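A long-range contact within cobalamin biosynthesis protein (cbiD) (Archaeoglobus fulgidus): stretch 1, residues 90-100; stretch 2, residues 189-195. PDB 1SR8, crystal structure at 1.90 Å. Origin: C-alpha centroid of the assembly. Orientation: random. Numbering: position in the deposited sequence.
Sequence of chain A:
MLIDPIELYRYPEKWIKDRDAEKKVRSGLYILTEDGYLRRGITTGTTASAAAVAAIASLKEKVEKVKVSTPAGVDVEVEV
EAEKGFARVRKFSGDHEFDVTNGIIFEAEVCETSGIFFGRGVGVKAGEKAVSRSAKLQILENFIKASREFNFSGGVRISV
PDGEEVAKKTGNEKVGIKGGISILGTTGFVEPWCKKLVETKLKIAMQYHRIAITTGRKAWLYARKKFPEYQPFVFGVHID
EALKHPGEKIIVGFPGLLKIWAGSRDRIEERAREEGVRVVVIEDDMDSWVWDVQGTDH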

# COMPACT_ATOMS: atom_id res chain seq x y z
N ARG A 90 -7.21 5.06 -12.93
CA ARG A 90 -5.77 4.93 -13.07
C ARG A 90 -5.12 4.95 -11.69
O ARG A 90 -5.45 5.77 -10.84
CB ARG A 90 -5.23 6.10 -13.92
CG ARG A 90 -3.80 5.93 -14.45
CD ARG A 90 -3.34 7.17 -15.25
NE ARG A 90 -4.09 7.38 -16.49
CZ ARG A 90 -3.92 6.66 -17.60
NH1 ARG A 90 -3.03 5.68 -17.64
NH2 ARG A 90 -4.66 6.92 -18.67
N LYS A 91 -4.20 4.02 -11.47
CA LYS A 91 -3.50 3.96 -10.20
C LYS A 91 -2.39 5.02 -10.18
O LYS A 91 -1.74 5.26 -11.20
CB LYS A 91 -2.84 2.60 -10.00
CG LYS A 91 -1.71 2.66 -8.99
CD LYS A 91 -1.01 1.35 -8.78
CE LYS A 91 0.19 1.58 -7.87
NZ LYS A 91 0.97 0.34 -7.62
N PHE A 92 -2.20 5.65 -9.03
CA PHE A 92 -1.12 6.63 -8.90
C PHE A 92 -0.25 6.20 -7.74
O PHE A 92 -0.76 5.72 -6.72
CB PHE A 92 -1.66 8.05 -8.72
CG PHE A 92 -2.49 8.26 -7.49
CD1 PHE A 92 -1.88 8.51 -6.26
CD2 PHE A 92 -3.88 8.29 -7.57
CE1 PHE A 92 -2.65 8.78 -5.12
CE2 PHE A 92 -4.66 8.56 -6.45
CZ PHE A 92 -4.04 8.81 -5.21
N SER A 93 1.06 6.35 -7.89
CA SER A 93 2.00 5.95 -6.85
C SER A 93 2.58 7.08 -6.00
O SER A 93 3.54 6.87 -5.26
CB SER A 93 3.13 5.14 -7.48
OG SER A 93 2.61 4.05 -8.23
N GLY A 94 2.01 8.28 -6.09
CA GLY A 94 2.53 9.39 -5.31
C GLY A 94 3.99 9.66 -5.64
O GLY A 94 4.39 9.60 -6.80
N ASP A 95 4.80 9.95 -4.62
CA ASP A 95 6.21 10.24 -4.87
C ASP A 95 7.15 9.04 -4.85
O ASP A 95 8.36 9.19 -4.65
CB ASP A 95 6.70 11.30 -3.89
CG ASP A 95 6.10 12.66 -4.19
OD1 ASP A 95 6.27 13.13 -5.34
OD2 ASP A 95 5.47 13.27 -3.30
N HIS A 96 6.61 7.85 -5.08
CA HIS A 96 7.44 6.66 -5.12
C HIS A 96 8.42 6.86 -6.27
O HIS A 96 8.01 7.04 -7.41
CB HIS A 96 6.55 5.44 -5.38
CG HIS A 96 7.26 4.13 -5.21
ND1 HIS A 96 8.32 3.75 -6.00
CD2 HIS A 96 7.04 3.11 -4.35
CE1 HIS A 96 8.73 2.55 -5.63
NE2 HIS A 96 7.97 2.14 -4.63
N GLU A 97 9.72 6.83 -5.98
CA GLU A 97 10.72 7.05 -7.02
C GLU A 97 10.48 6.21 -8.27
O GLU A 97 10.92 6.57 -9.35
CB GLU A 97 12.13 6.78 -6.49
CG GLU A 97 12.44 5.32 -6.28
CD GLU A 97 13.80 5.12 -5.65
OE1 GLU A 97 14.80 5.65 -6.20
OE2 GLU A 97 13.86 4.44 -4.60
N PHE A 98 9.81 5.07 -8.11
CA PHE A 98 9.49 4.22 -9.26
C PHE A 98 8.69 2.95 -8.97
O PHE A 98 9.22 1.95 -8.49
CB PHE A 98 10.73 3.81 -10.04
CG PHE A 98 10.40 2.95 -11.23
CD1 PHE A 98 9.62 3.46 -12.26
CD2 PHE A 98 10.80 1.62 -11.28
CE1 PHE A 98 9.23 2.65 -13.33
CE2 PHE A 98 10.42 0.79 -12.34
CZ PHE A 98 9.63 1.31 -13.36
N ASP A 99 7.41 3.00 -9.29
CA ASP A 99 6.49 1.89 -9.10
C ASP A 99 6.09 1.44 -10.51
O ASP A 99 5.42 2.18 -11.23
CB ASP A 99 5.27 2.40 -8.33
CG ASP A 99 4.27 1.31 -8.05
OD1 ASP A 99 4.32 0.25 -8.69
OD2 ASP A 99 3.40 1.54 -7.19
N VAL A 100 6.50 0.24 -10.91
CA VAL A 100 6.20 -0.25 -12.25
C VAL A 100 4.75 -0.21 -12.71
O VAL A 100 4.49 -0.15 -13.91
CB VAL A 100 6.74 -1.69 -12.44
CG1 VAL A 100 5.98 -2.65 -11.54
CG2 VAL A 100 6.62 -2.11 -13.89
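Stretch 2, residues 189-195: FVEPWCK

Stretch 2 lies along stretch 1 as a strand end and loop on a turn-containing loop, in the same general direction, in a compact contact that is mostly van der Waals packing fastened by a single backbone hydrogen bond. The direction follows from the CA register: Ser 93 is nearest Val 190 at 6.0 Å, CA to CA, His 96 is nearest Pro 192 at 3.7 Å, and Glu 97 is nearest Cys 194 at 5.0 Å. Both numberings rise together, and of these three CA pairs, the middle one is the closest. The two sides together bury 432 Å².

Stretch 1 is loop and turn through the contact, while stretch 2 enters it as strand at Val 190 and continues as loop. In stretch 1 a type II' beta turn runs from Ser 93 to His 96, with His 96 N bonded to Ser 93 O at 3.2 Å; Gly 94 takes phi/psi of 59/-139, and a positive phi by itself favours glycine. Stretch 2 begins as strand at Phe 189 and Val 190, then continues as loop or turn until Cys 194, which stands at the N-cap position of the helix that follows. Within that loop Trp 193 N donates to Glu 191 O at 2.9 Å.

Val 190, its CA-to-CB bond pointing toward stretch 1, has the largest covered area of any residue here, 79 Å². Its chi1 is t (170°). CG1 lies 4.0 Å from Ser 93 O, 4.0 Å from His 96 CD2 and 3.9 Å from Asp 99 OD2, while CG2 lies 4.1 Å from Lys 91 CE. The surface it meets is held together within stretch 1: Asp 99 OD2 accepts from Lys 91 NZ at 2.7 Å, as part of a salt bridge, and from Ser 93 OG at 2.8 Å. The methyl groups thus rest against a polar cluster whose charges are already paired.

Pro 192 packs against the turn itself. Its CB is 3.7 Å from Asp 95 C and 4.0 Å from Asp 95 CB, and its CA is 3.6 Å from His 96 N, consistent with the short CA separation at this point.

The polar link comes one step later: Glu 97 N donates to Trp 193 O at 2.8 Å, with an N-H...acceptor angle of 158°, close enough to linear for a good bond. The same carbonyl oxygen lies over one face of the His 96 ring. Trp 193 CB also sits over a ring face, 4.2 Å from the ring centroid and 21° off its normal, a CH-pi contact. The His 96 ring and the five-membered ring of Trp 193 are oblique, with planes at 83° and centroids 6.0 Å apart. His 96 CD2 approaches Glu 191 O to 3.2 Å, and His 96 ND1 accepts from Phe 98 N at 2.9 Å, which helps fix the ring's position.

At the far end Cys 194 SG is 3.8 Å from Asp 95 O, and Cys 194 CB is 4.0 Å from Glu 97 CB. A water accepts from Lys 195 N at 3.1 Å and from Lys 195 NZ at 2.7 Å, and donates weakly to Glu 97 OE1 at 3.3 Å, extending the contact through solvent.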

# COMPACT_ATOMS: atom_id res chain seq x y z
N PHE A 189 -2.53 1.86 0.74
CA PHE A 189 -1.73 2.98 0.25
C PHE A 189 -0.37 2.52 -0.23
O PHE A 189 0.13 1.47 0.19
CB PHE A 189 -1.53 4.01 1.37
CG PHE A 189 -2.81 4.63 1.87
CD1 PHE A 189 -3.21 5.89 1.44
CD2 PHE A 189 -3.63 3.95 2.77
CE1 PHE A 189 -4.39 6.47 1.90
CE2 PHE A 189 -4.81 4.51 3.24
CZ PHE A 189 -5.19 5.78 2.80
N VAL A 190 0.23 3.32 -1.12
CA VAL A 190 1.55 3.04 -1.65
C VAL A 190 2.55 3.96 -0.94
O VAL A 190 2.42 5.18 -1.00
CB VAL A 190 1.62 3.29 -3.18
CG1 VAL A 190 3.05 3.24 -3.67
CG2 VAL A 190 0.80 2.24 -3.91
N GLU A 191 3.51 3.37 -0.23
CA GLU A 191 4.52 4.15 0.48
C GLU A 191 5.45 4.74 -0.60
O GLU A 191 6.01 4.00 -1.40
CB GLU A 191 5.31 3.23 1.42
CG GLU A 191 6.27 3.96 2.35
CD GLU A 191 5.58 4.75 3.46
OE1 GLU A 191 4.35 4.93 3.41
OE2 GLU A 191 6.28 5.19 4.40
N PRO A 192 5.62 6.09 -0.61
CA PRO A 192 6.46 6.80 -1.59
C PRO A 192 7.97 6.66 -1.41
O PRO A 192 8.67 7.63 -1.11
CB PRO A 192 6.00 8.24 -1.44
CG PRO A 192 5.74 8.33 0.03
CD PRO A 192 5.02 7.03 0.34
N TRP A 193 8.46 5.45 -1.62
CA TRP A 193 9.88 5.17 -1.48
C TRP A 193 10.81 5.94 -2.41
O TRP A 193 10.76 5.78 -3.63
CB TRP A 193 10.12 3.67 -1.61
CG TRP A 193 9.67 2.93 -0.39
CD1 TRP A 193 8.77 1.90 -0.33
CD2 TRP A 193 10.08 3.18 0.96
NE1 TRP A 193 8.60 1.50 0.97
CE2 TRP A 193 9.40 2.26 1.79
CE3 TRP A 193 10.98 4.09 1.55
CZ2 TRP A 193 9.57 2.23 3.18
CZ3 TRP A 193 11.15 4.06 2.94
CH2 TRP A 193 10.45 3.14 3.74
N CYS A 194 11.64 6.77 -1.79
CA CYS A 194 12.65 7.59 -2.45
C CYS A 194 13.64 7.99 -1.35
O CYS A 194 13.45 7.64 -0.18
CB CYS A 194 12.01 8.83 -3.08
SG CYS A 194 10.96 9.81 -1.99
N LYS A 195 14.70 8.72 -1.69
CA LYS A 195 15.68 9.13 -0.69
C LYS A 195 15.06 10.07 0.33
O LYS A 195 15.29 9.93 1.53
CB LYS A 195 16.88 9.80 -1.35
CG LYS A 195 17.52 8.97 -2.45
CD LYS A 195 18.66 9.71 -3.12
CE LYS A 195 18.78 9.31 -4.59
NZ LYS A 195 17.55 9.68 -5.35
O HOH W 1 15.08 8.65 -4.75